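Local coordinates for protein cpftsy (Physcomitrella patens, PDB 4AK9) that probably serves as the chloroplast signal recognition particle receptor, a GTPase of the SIMIBI class that takes part in protein transport during chloroplast biogenesis, at residues 62-67 and 285-290; 34-39 and 49-54. All coordinates share one frame; numbering follows the deposited sequence.

Contact 1: residues 62-67 and 285-290; sequences GPKTAL and VDELSI
A direct hydrogen bond joins Thr65, at the start of helix 63-78, to Asp286, near the end of helix 280-288. The Thr65 hydroxyl OG1 donates to Asp286 OD2 over 2.8 Å, meeting the lone pair that faces away from the other carboxylate oxygen. That other oxygen, OD1, forms a salt bridge with Lys68 one turn further along helix 63-78. With CG anti to the backbone N (chi1 -179°), the Asp286 carboxylate reaches across the gap, and the side chains of Thr65 and Asp286 run past one another, pointing opposite ways.

Helix 63-78 is part of the helical bundle of an SRP54-type GTPase and helix 280-288 belongs to its P-loop GTPase domain, so the bond is struck between domains.

Lys64 can be followed from CB to its tip past Glu287; the two side chains lie roughly perpendicular. Its CB lies 3.5 Å from Glu287 OE2; CG is more distant, at 4.2 Å, and CD comes back to 3.7 Å from the same oxygen. Bends at chi3 and chi4 then turn the amine toward the other oxygen, where Lys64 NZ and Glu287 OE1 make a long salt bridge of 4.0 Å. OE1 has its stronger partner in Arg256 of helix 251-261. A water donates to both Thr65 OG1 (3.1 Å) and Glu287 OE2 (3.2 Å), tying the two polar pairs together.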
loop_
_atom_site.group_PDB
_atom_site.type_symbol
_atom_site.label_atom_id
_atom_site.label_comp_id
_atom_site.label_asym_id
_atom_site.label_seq_id
_atom_site.Cartn_x
_atom_site.Cartn_y
_atom_site.Cartn_z
ATOM N N GLY A 62 -4.178 3.834 -5.374
ATOM C CA GLY A 62 -2.804 4.335 -5.379
ATOM C C GLY A 62 -2.715 5.835 -5.677
ATOM O O GLY A 62 -3.704 6.436 -6.128
ATOM N N PRO A 63 -1.539 6.452 -5.436
ATOM C CA PRO A 63 -1.450 7.921 -5.593
ATOM C C PRO A 63 -1.969 8.400 -6.956
ATOM O O PRO A 63 -2.726 9.365 -7.022
ATOM C CB PRO A 63 0.053 8.198 -5.448
ATOM C CG PRO A 63 0.503 7.112 -4.430
ATOM C CD PRO A 63 -0.304 5.866 -4.852
ATOM N N LYS A 64 -1.595 7.735 -8.043
ATOM C CA LYS A 64 -2.076 8.201 -9.339
ATOM C C LYS A 64 -3.569 8.022 -9.559
ATOM O O LYS A 64 -4.213 8.882 -10.170
ATOM C CB LYS A 64 -1.294 7.552 -10.474
ATOM C CG LYS A 64 0.139 8.015 -10.487
ATOM C CD LYS A 64 0.865 7.387 -11.649
ATOM C CE LYS A 64 2.319 7.152 -11.269
ATOM N NZ LYS A 64 2.731 5.726 -11.510
ATOM N N THR A 65 -4.112 6.907 -9.081
ATOM C CA THR A 65 -5.539 6.606 -9.254
ATOM C C THR A 65 -6.394 7.566 -8.392
ATOM O O THR A 65 -7.406 8.135 -8.861
ATOM C CB THR A 65 -5.828 5.120 -8.858
ATOM O OG1 THR A 65 -5.051 4.241 -9.700
ATOM C CG2 THR A 65 -7.314 4.758 -8.984
ATOM N N ALA A 66 -5.991 7.751 -7.142
ATOM C CA ALA A 66 -6.681 8.673 -6.226
ATOM C C ALA A 66 -6.612 10.113 -6.754
ATOM O O ALA A 66 -7.593 10.863 -6.643
ATOM C CB ALA A 66 -6.073 8.587 -4.786
ATOM N N LEU A 67 -5.465 10.490 -7.327
ATOM C CA LEU A 67 -5.286 11.835 -7.898
ATOM C C LEU A 67 -6.319 12.062 -9.002
ATOM O O LEU A 67 -7.038 13.071 -9.018
ATOM C CB LEU A 67 -3.854 12.005 -8.427
ATOM C CG LEU A 67 -3.482 13.221 -9.284
ATOM C CD1 LEU A 67 -3.978 14.509 -8.650
ATOM C CD2 LEU A 67 -1.970 13.251 -9.436
ATOM N N VAL A 285 -6.687 -2.096 -12.305
ATOM C CA VAL A 285 -7.391 -1.917 -13.584
ATOM C C VAL A 285 -6.936 -0.612 -14.237
ATOM O O VAL A 285 -6.624 -0.580 -15.427
ATOM C CB VAL A 285 -8.907 -1.934 -13.386
ATOM C CG1 VAL A 285 -9.633 -1.546 -14.718
ATOM C CG2 VAL A 285 -9.344 -3.325 -12.920
ATOM N N ASP A 286 -6.870 0.453 -13.439
ATOM C CA ASP A 286 -6.430 1.768 -13.907
ATOM C C ASP A 286 -5.001 1.762 -14.456
ATOM O O ASP A 286 -4.736 2.258 -15.571
ATOM C CB ASP A 286 -6.566 2.797 -12.779
ATOM C CG ASP A 286 -6.153 4.199 -13.219
ATOM O OD1 ASP A 286 -6.460 4.578 -14.382
ATOM O OD2 ASP A 286 -5.486 4.907 -12.420
ATOM N N GLU A 287 -4.064 1.184 -13.711
ATOM C CA GLU A 287 -2.670 1.214 -14.102
ATOM C C GLU A 287 -2.328 0.247 -15.211
ATOM O O GLU A 287 -1.471 0.571 -16.044
ATOM C CB GLU A 287 -1.752 0.926 -12.897
ATOM C CG GLU A 287 -1.720 2.052 -11.828
ATOM C CD GLU A 287 -0.937 3.278 -12.292
ATOM O OE1 GLU A 287 0.109 3.103 -12.972
ATOM O OE2 GLU A 287 -1.371 4.421 -11.998
ATOM N N LEU A 288 -2.962 -0.934 -15.242
ATOM C CA LEU A 288 -2.547 -1.990 -16.188
ATOM C C LEU A 288 -3.449 -2.137 -17.411
ATOM O O LEU A 288 -3.088 -2.821 -18.400
ATOM C CB LEU A 288 -2.369 -3.381 -15.504
ATOM C CG LEU A 288 -1.363 -3.532 -14.328
ATOM C CD1 LEU A 288 -0.609 -4.845 -14.462
ATOM C CD2 LEU A 288 -0.365 -2.390 -14.213
ATOM N N SER A 289 -4.617 -1.490 -17.377
ATOM C CA SER A 289 -5.558 -1.540 -18.493
ATOM C C SER A 289 -5.945 -2.975 -18.877
ATOM O O SER A 289 -6.148 -3.273 -20.064
ATOM C CB SER A 289 -4.971 -0.786 -19.717
ATOM O OG SER A 289 -4.558 0.548 -19.356
ATOM N N ILE A 290 -6.059 -3.857 -17.874
ATOM C CA ILE A 290 -6.445 -5.264 -18.048
ATOM C C ILE A 290 -7.514 -5.527 -16.991
ATOM O O ILE A 290 -7.373 -5.052 -15.839
ATOM C CB ILE A 290 -5.237 -6.175 -17.766
ATOM C CG1 ILE A 290 -4.196 -6.028 -18.891
ATOM C CG2 ILE A 290 -5.656 -7.658 -17.627
ATOM C CD1 ILE A 290 -2.857 -6.577 -18.471
HETATM O O HOH W 1 -2.121 3.817 -8.963
#

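Contact 2: residues 34-39 and 49-54; sequences DELLTY and LDELEE
Leu36 reaches from helix 32-37 to helix 45-58 and sets its two methyls against different parts of the Glu51-Leu52 step. Its CG stands anti to the backbone N (chi1 -175°), which carries the isobutyl fork straight across, and chi2 of 57° turns the fork so that each methyl has its closest contact with a different residue. CD2 goes to the backbone: it lies 3.4 Å from Leu52 N and 3.6 Å from Leu52 CA, with Leu52 CB at 4.0 Å. CD1 turns instead to the acid, 3.3 Å from Glu51 OE1. Neither meeting is a hydrogen bond; the contact is one of van der Waals packing, with a carboxylate oxygen resting on a methyl.

Glu51 comes in beside this fork. Its CB sits close to both methyls, 3.8 Å from Leu36 CD2. With CG anti to the carbonyl carbon (chi1 -62°) and the chain extended beyond it, the carboxylate is brought to Leu36 CD1. The Leu36 and Glu51 side chains meet at a slant. Leu52 offers mainly its CB and backbone to Leu36. Cut back to an alanine, Leu36 would probably leave a gap beside the Glu51-Leu52 backbone and the aliphatic part of Glu51 without its apolar neighbour.

The next residue, Leu37, packs on Ile88 and Lys89 of helix 85-101. On the far side of helix 45-58, Glu53 and Asp50 both form salt bridges with Arg74 of helix 63-78, and each also hydrogen-bonds to the second subunit, at His212 and Leu211 of that subunit respectively. Short helix 32-37 thus lies against a longer helix through one projecting leucine, within the helical bundle of SRP54-type GTPases, the N domain of the SRP receptor family.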
loop_
_atom_site.group_PDB
_atom_site.type_symbol
_atom_site.label_atom_id
_atom_site.label_comp_id
_atom_site.label_asym_id
_atom_site.label_seq_id
_atom_site.Cartn_x
_atom_site.Cartn_y
_atom_site.Cartn_z
ATOM N N ASP A 34 -18.585 9.789 4.028
ATOM C CA ASP A 34 -19.867 10.456 4.295
ATOM C C ASP A 34 -19.751 11.504 5.412
ATOM O O ASP A 34 -20.229 12.634 5.276
ATOM C CB ASP A 34 -20.951 9.435 4.662
ATOM C CG ASP A 34 -21.236 8.453 3.538
ATOM O OD1 ASP A 34 -21.781 8.876 2.488
ATOM O OD2 ASP A 34 -20.922 7.256 3.721
ATOM N N GLU A 35 -19.103 11.127 6.509
ATOM C CA GLU A 35 -18.870 12.060 7.606
ATOM C C GLU A 35 -18.082 13.274 7.140
ATOM O O GLU A 35 -18.433 14.421 7.435
ATOM C CB GLU A 35 -18.088 11.367 8.711
ATOM C CG GLU A 35 -17.670 12.300 9.837
ATOM C CD GLU A 35 -18.592 12.210 11.048
ATOM O OE1 GLU A 35 -19.603 11.470 10.970
ATOM O OE2 GLU A 35 -18.300 12.870 12.075
ATOM N N LEU A 36 -17.000 13.007 6.414
ATOM C CA LEU A 36 -16.137 14.054 5.892
ATOM C C LEU A 36 -16.887 15.046 5.030
ATOM O O LEU A 36 -16.636 16.256 5.066
ATOM C CB LEU A 36 -15.038 13.402 5.053
ATOM C CG LEU A 36 -13.950 14.302 4.491
ATOM C CD1 LEU A 36 -13.267 15.060 5.625
ATOM C CD2 LEU A 36 -12.934 13.441 3.733
ATOM N N LEU A 37 -17.809 14.514 4.259
ATOM C CA LEU A 37 -18.462 15.321 3.248
ATOM C C LEU A 37 -19.528 16.203 3.900
ATOM O O LEU A 37 -19.974 17.186 3.301
ATOM C CB LEU A 37 -19.057 14.430 2.164
ATOM C CG LEU A 37 -17.965 13.909 1.206
ATOM C CD1 LEU A 37 -18.554 13.115 0.038
ATOM C CD2 LEU A 37 -17.091 15.039 0.713
ATOM N N THR A 38 -19.917 15.854 5.127
ATOM C CA THR A 38 -20.804 16.728 5.901
ATOM C C THR A 38 -20.090 18.028 6.269
ATOM O O THR A 38 -20.731 19.039 6.549
ATOM C CB THR A 38 -21.353 16.060 7.185
ATOM O OG1 THR A 38 -20.320 15.963 8.186
ATOM C CG2 THR A 38 -21.916 14.686 6.871
ATOM N N TYR A 39 -18.760 18.008 6.267
ATOM C CA TYR A 39 -18.005 19.226 6.548
ATOM C C TYR A 39 -17.683 20.005 5.288
ATOM O O TYR A 39 -16.995 21.037 5.343
ATOM C CB TYR A 39 -16.707 18.917 7.304
ATOM C CG TYR A 39 -16.956 18.316 8.664
ATOM C CD1 TYR A 39 -17.402 19.102 9.723
ATOM C CD2 TYR A 39 -16.761 16.962 8.888
ATOM C CE1 TYR A 39 -17.643 18.549 10.972
ATOM C CE2 TYR A 39 -16.994 16.399 10.131
ATOM C CZ TYR A 39 -17.435 17.196 11.172
ATOM O OH TYR A 39 -17.665 16.629 12.410
ATOM N N LEU A 49 -11.111 17.921 0.169
ATOM C CA LEU A 49 -10.854 16.995 -0.928
ATOM C C LEU A 49 -9.479 16.352 -0.741
ATOM O O LEU A 49 -9.283 15.206 -1.135
ATOM C CB LEU A 49 -10.962 17.653 -2.304
ATOM C CG LEU A 49 -12.373 18.119 -2.702
ATOM C CD1 LEU A 49 -12.371 18.756 -4.082
ATOM C CD2 LEU A 49 -13.333 16.958 -2.671
ATOM N N ASP A 50 -8.539 17.084 -0.152
ATOM C CA ASP A 50 -7.260 16.492 0.259
ATOM C C ASP A 50 -7.496 15.373 1.249
ATOM O O ASP A 50 -6.930 14.284 1.103
ATOM C CB ASP A 50 -6.317 17.546 0.873
ATOM C CG ASP A 50 -5.538 18.323 -0.188
ATOM O OD1 ASP A 50 -5.811 18.128 -1.398
ATOM O OD2 ASP A 50 -4.650 19.137 0.176
ATOM N N GLU A 51 -8.305 15.632 2.269
ATOM C CA GLU A 51 -8.663 14.614 3.246
ATOM C C GLU A 51 -9.342 13.417 2.586
ATOM O O GLU A 51 -9.055 12.265 2.951
ATOM C CB GLU A 51 -9.559 15.177 4.351
ATOM C CG GLU A 51 -8.908 16.276 5.180
ATOM C CD GLU A 51 -9.807 16.762 6.316
ATOM O OE1 GLU A 51 -10.381 15.901 7.027
ATOM O OE2 GLU A 51 -9.943 18.000 6.486
ATOM N N LEU A 52 -10.246 13.682 1.643
ATOM C CA LEU A 52 -10.920 12.638 0.873
ATOM C C LEU A 52 -9.907 11.765 0.120
ATOM O O LEU A 52 -9.989 10.520 0.155
ATOM C CB LEU A 52 -11.890 13.254 -0.150
ATOM C CG LEU A 52 -12.555 12.252 -1.102
ATOM C CD1 LEU A 52 -13.324 11.258 -0.263
ATOM C CD2 LEU A 52 -13.505 12.964 -2.098
ATOM N N GLU A 53 -8.966 12.414 -0.548
ATOM C CA GLU A 53 -7.976 11.704 -1.323
ATOM C C GLU A 53 -7.136 10.814 -0.410
ATOM O O GLU A 53 -6.857 9.652 -0.773
ATOM C CB GLU A 53 -7.092 12.656 -2.085
ATOM C CG GLU A 53 -6.469 12.015 -3.270
ATOM C CD GLU A 53 -5.834 13.008 -4.210
ATOM O OE1 GLU A 53 -6.372 14.142 -4.402
ATOM O OE2 GLU A 53 -4.772 12.646 -4.752
ATOM N N GLU A 54 -6.786 11.325 0.762
ATOM C CA GLU A 54 -6.059 10.533 1.769
ATOM C C GLU A 54 -6.869 9.337 2.285
ATOM O O GLU A 54 -6.310 8.290 2.520
ATOM C CB GLU A 54 -5.545 11.411 2.926
ATOM C CG GLU A 54 -4.539 12.473 2.449
ATOM C CD GLU A 54 -3.279 12.562 3.314
ATOM O OE1 GLU A 54 -3.346 13.141 4.431
ATOM O OE2 GLU A 54 -2.219 12.052 2.864
#

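Overall arrangement
Both segments of contact 2 come before those of contact 1 along the chain, and the centres of the two contacts lie 20 Å apart on the same side of the chain's centre. Helix 45-58, which carries one half of contact 2, is followed directly by helix 63-78, which starts contact 1; the two meet where Glu53 packs on Ala66 and Leu67. Contact 2 stays inside the helical bundle, whereas contact 1, with 217 residues between its segments, joins that bundle to the GTPase domain beside the central sheet. Helix 63-78 thus meets the GTPase domain of its own chain, while residues of both contacts touch the second subunit.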